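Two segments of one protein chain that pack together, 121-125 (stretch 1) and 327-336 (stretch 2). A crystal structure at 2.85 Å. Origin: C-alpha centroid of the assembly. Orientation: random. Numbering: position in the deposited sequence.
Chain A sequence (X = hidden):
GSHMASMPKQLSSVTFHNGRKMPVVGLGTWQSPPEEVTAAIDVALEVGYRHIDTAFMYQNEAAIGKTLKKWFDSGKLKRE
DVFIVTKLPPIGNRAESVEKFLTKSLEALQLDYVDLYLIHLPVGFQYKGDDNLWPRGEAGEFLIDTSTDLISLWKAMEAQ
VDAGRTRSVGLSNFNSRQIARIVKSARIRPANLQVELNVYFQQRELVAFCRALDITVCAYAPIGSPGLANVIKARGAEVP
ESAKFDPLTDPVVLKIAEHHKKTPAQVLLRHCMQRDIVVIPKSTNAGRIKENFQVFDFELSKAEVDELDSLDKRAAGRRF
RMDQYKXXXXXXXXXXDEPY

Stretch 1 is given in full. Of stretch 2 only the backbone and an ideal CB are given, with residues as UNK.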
# COMPACT_ATOMS: atom_id res chain seq x y z
N LEU A 121 5.01 -3.20 -7.93
CA LEU A 121 4.22 -3.68 -9.08
C LEU A 121 4.81 -4.94 -9.72
O LEU A 121 6.00 -4.95 -10.06
CB LEU A 121 4.08 -2.58 -10.15
CG LEU A 121 2.67 -1.99 -10.28
CD1 LEU A 121 2.31 -1.17 -9.05
CD2 LEU A 121 2.55 -1.16 -11.54
N PRO A 122 3.98 -5.96 -9.95
CA PRO A 122 4.40 -7.09 -10.77
C PRO A 122 4.93 -6.68 -12.14
O PRO A 122 5.71 -7.43 -12.75
CB PRO A 122 3.11 -7.91 -10.92
CG PRO A 122 2.12 -7.32 -10.02
CD PRO A 122 2.58 -6.00 -9.53
N VAL A 123 4.49 -5.56 -12.68
CA VAL A 123 4.84 -5.14 -14.03
C VAL A 123 6.07 -4.26 -13.95
O VAL A 123 6.06 -3.23 -13.27
CB VAL A 123 3.68 -4.39 -14.70
CG1 VAL A 123 4.10 -3.84 -16.06
CG2 VAL A 123 2.44 -5.28 -14.81
N GLY A 124 7.14 -4.66 -14.62
CA GLY A 124 8.37 -3.90 -14.60
C GLY A 124 8.43 -2.85 -15.70
O GLY A 124 7.88 -3.01 -16.78
N PHE A 125 9.10 -1.75 -15.39
CA PHE A 125 9.50 -0.77 -16.40
C PHE A 125 10.98 -0.98 -16.66
O PHE A 125 11.73 -1.38 -15.77
CB PHE A 125 9.27 0.67 -15.95
CG PHE A 125 7.89 0.96 -15.42
CD1 PHE A 125 6.84 0.08 -15.64
CD2 PHE A 125 7.65 2.12 -14.71
CE1 PHE A 125 5.58 0.36 -15.14
CE2 PHE A 125 6.40 2.40 -14.22
CZ PHE A 125 5.36 1.52 -14.43
N UNK A 327 0.84 -1.99 -23.82
CA UNK A 327 1.92 -2.86 -23.38
C UNK A 327 1.85 -3.20 -21.91
O UNK A 327 2.37 -4.23 -21.48
CB UNK A 327 3.27 -2.21 -23.68
N UNK A 328 1.18 -2.36 -21.12
CA UNK A 328 1.07 -2.70 -19.71
C UNK A 328 0.05 -3.80 -19.48
O UNK A 328 0.30 -4.72 -18.70
CB UNK A 328 0.70 -1.46 -18.89
N UNK A 329 -1.12 -3.71 -20.13
CA UNK A 329 -2.07 -4.81 -20.01
C UNK A 329 -1.50 -6.10 -20.59
O UNK A 329 -1.72 -7.19 -20.04
CB UNK A 329 -3.38 -4.46 -20.71
N UNK A 330 -0.74 -5.99 -21.67
CA UNK A 330 -0.21 -7.16 -22.35
C UNK A 330 1.06 -7.69 -21.70
O UNK A 330 1.65 -8.65 -22.23
CB UNK A 330 0.06 -6.83 -23.82
N UNK A 331 1.51 -7.10 -20.59
CA UNK A 331 2.72 -7.59 -19.97
C UNK A 331 2.44 -8.96 -19.32
O UNK A 331 1.39 -9.16 -18.72
CB UNK A 331 3.24 -6.58 -18.94
N UNK A 332 3.38 -9.91 -19.44
CA UNK A 332 3.13 -11.29 -18.98
C UNK A 332 2.70 -11.41 -17.52
O UNK A 332 2.08 -12.42 -17.15
CB UNK A 332 4.39 -12.13 -19.18
N UNK A 333 3.04 -10.44 -16.69
CA UNK A 333 2.71 -10.45 -15.27
C UNK A 333 1.70 -9.36 -14.93
O UNK A 333 1.90 -8.59 -13.99
CB UNK A 333 3.98 -10.27 -14.43
N UNK A 334 0.65 -9.29 -15.70
CA UNK A 334 -0.43 -8.38 -15.36
C UNK A 334 -1.38 -9.07 -14.38
O UNK A 334 -1.86 -10.18 -14.67
CB UNK A 334 -1.18 -7.93 -16.62
N UNK A 335 -1.67 -8.45 -13.24
CA UNK A 335 -2.33 -9.19 -12.15
C UNK A 335 -3.85 -9.26 -12.24
O UNK A 335 -4.44 -10.14 -11.59
CB UNK A 335 -1.95 -8.55 -10.81
N UNK A 336 -4.50 -8.38 -12.99
CA UNK A 336 -5.94 -8.23 -12.89
C UNK A 336 -6.71 -8.90 -14.02
O UNK A 336 -7.91 -8.66 -14.16
CB UNK A 336 -6.29 -6.74 -12.85

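Position 327 lies in the last turn of a helix (phi/psi -63/-24), and nothing of stretch 1 comes within 5.5 Å of its ideal CB. Stretch 1 therefore sets no requirement; the residue is Gly327.

Position 328 is also helical, with CA-to-CB sideways to stretch 1. Its ideal CB is 5.0 Å from Val123 CG1, a gap that suits an apolar side chain of medium length, such as leucine, isoleucine or methionine. The residue is Leu328, with chi1 and chi2 both t; its CG lies 4.2 Å from Val123 CG1, and the end of the side chain comes nearer than its sideways start would suggest.

Positions 329 and 330 have ideal CB atoms beyond 5.5 Å of stretch 1, the first pointing away, so polar or charged residues fit as well as any. They are Arg329 and Glu330, and neither makes contact.

At 331 CA-to-CB points toward stretch 1, and the ideal CB is 4.1 Å from Val123 CG1. Beyond the methyl lie polar backbone atoms, Pro122 O and Gly124 N. A flat ring would suit, as would a branched apolar residue. The deposited residue is His331, chi1 t. Val123 CG1 sits over one face of its ring, 4.1 Å from the centroid and 29° off the normal, a CH-pi contact. CE1 of His331 is 3.7 Å from Gly124 N, while NE2 of His331 is 4.1 Å from Pro122 O; neither pair is a hydrogen bond.

Position 332, phi -55, points sideways with stretch 1 out of reach. This phi admits proline among many others, and Pro332 is found.

At 333 CA-to-CB points toward stretch 1, with the ideal CB 3.7 Å from Pro122 O. A short residue would suit, or a longer one able to bend aside. Glu333 does the latter: with chi1 and chi2 both m its end leads away, and its carboxylate is hydrogen-bonded elsewhere in the structure. Its backbone makes close contacts, Glu333 O lying 3.4 Å from Pro122 CB and 3.5 Å from Val123 CG2.

Position 334 points away, leaving the side chain free to be polar. His334 offers stretch 1 mainly its backbone, CA being 4.3 Å from Val123 CG2.

At 335 the ideal CB points toward stretch 1, 4.3 Å from Pro122 CG, favouring a compact apolar group; phi -85 tolerates proline. Pro335 packs its CG 4.1 Å from Pro122 CG.

Position 336 points sideways, beyond contact, so many residues would serve; it is Tyr336.

Stretch 2, residues 327-336: GLREHPEHPY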
# COMPACT_ATOMS: atom_id res chain seq x y z
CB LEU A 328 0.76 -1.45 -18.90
CG LEU A 328 0.81 -1.60 -17.37
CD1 LEU A 328 1.04 -0.25 -16.74
CD2 LEU A 328 -0.45 -2.24 -16.86
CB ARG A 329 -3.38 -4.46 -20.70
CG ARG A 329 -3.62 -3.01 -20.93
CD ARG A 329 -5.03 -2.75 -21.43
NE ARG A 329 -5.23 -3.14 -22.83
CZ ARG A 329 -5.08 -2.32 -23.87
NH1 ARG A 329 -4.72 -1.06 -23.67
NH2 ARG A 329 -5.27 -2.74 -25.10
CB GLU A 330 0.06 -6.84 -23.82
CG GLU A 330 -1.18 -6.60 -24.65
CD GLU A 330 -0.84 -6.13 -26.06
OE1 GLU A 330 0.18 -5.41 -26.21
OE2 GLU A 330 -1.58 -6.47 -27.01
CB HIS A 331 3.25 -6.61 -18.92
CG HIS A 331 4.39 -7.11 -18.10
ND1 HIS A 331 5.62 -6.52 -18.08
CD2 HIS A 331 4.48 -8.15 -17.25
CE1 HIS A 331 6.42 -7.18 -17.26
NE2 HIS A 331 5.76 -8.19 -16.75
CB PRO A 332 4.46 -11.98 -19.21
CG PRO A 332 5.31 -11.04 -20.03
CD PRO A 332 4.53 -9.83 -20.36
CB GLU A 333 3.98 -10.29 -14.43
CG GLU A 333 5.00 -11.40 -14.62
CD GLU A 333 4.52 -12.76 -14.13
OE1 GLU A 333 3.49 -12.81 -13.41
OE2 GLU A 333 5.17 -13.77 -14.46
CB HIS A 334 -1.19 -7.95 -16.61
CG HIS A 334 -2.18 -6.86 -16.35
ND1 HIS A 334 -3.51 -7.12 -16.07
CD2 HIS A 334 -2.04 -5.52 -16.31
CE1 HIS A 334 -4.15 -5.98 -15.88
NE2 HIS A 334 -3.28 -4.99 -16.02
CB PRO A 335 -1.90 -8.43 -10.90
CG PRO A 335 -1.72 -7.01 -11.39
CD PRO A 335 -1.22 -7.11 -12.81
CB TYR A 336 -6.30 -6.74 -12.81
CG TYR A 336 -5.53 -5.99 -11.75
CD1 TYR A 336 -5.09 -4.70 -11.98
CD2 TYR A 336 -5.21 -6.58 -10.53
CE1 TYR A 336 -4.38 -4.01 -11.03
CE2 TYR A 336 -4.49 -5.90 -9.58
CZ TYR A 336 -4.08 -4.61 -9.83
OH TYR A 336 -3.36 -3.91 -8.89
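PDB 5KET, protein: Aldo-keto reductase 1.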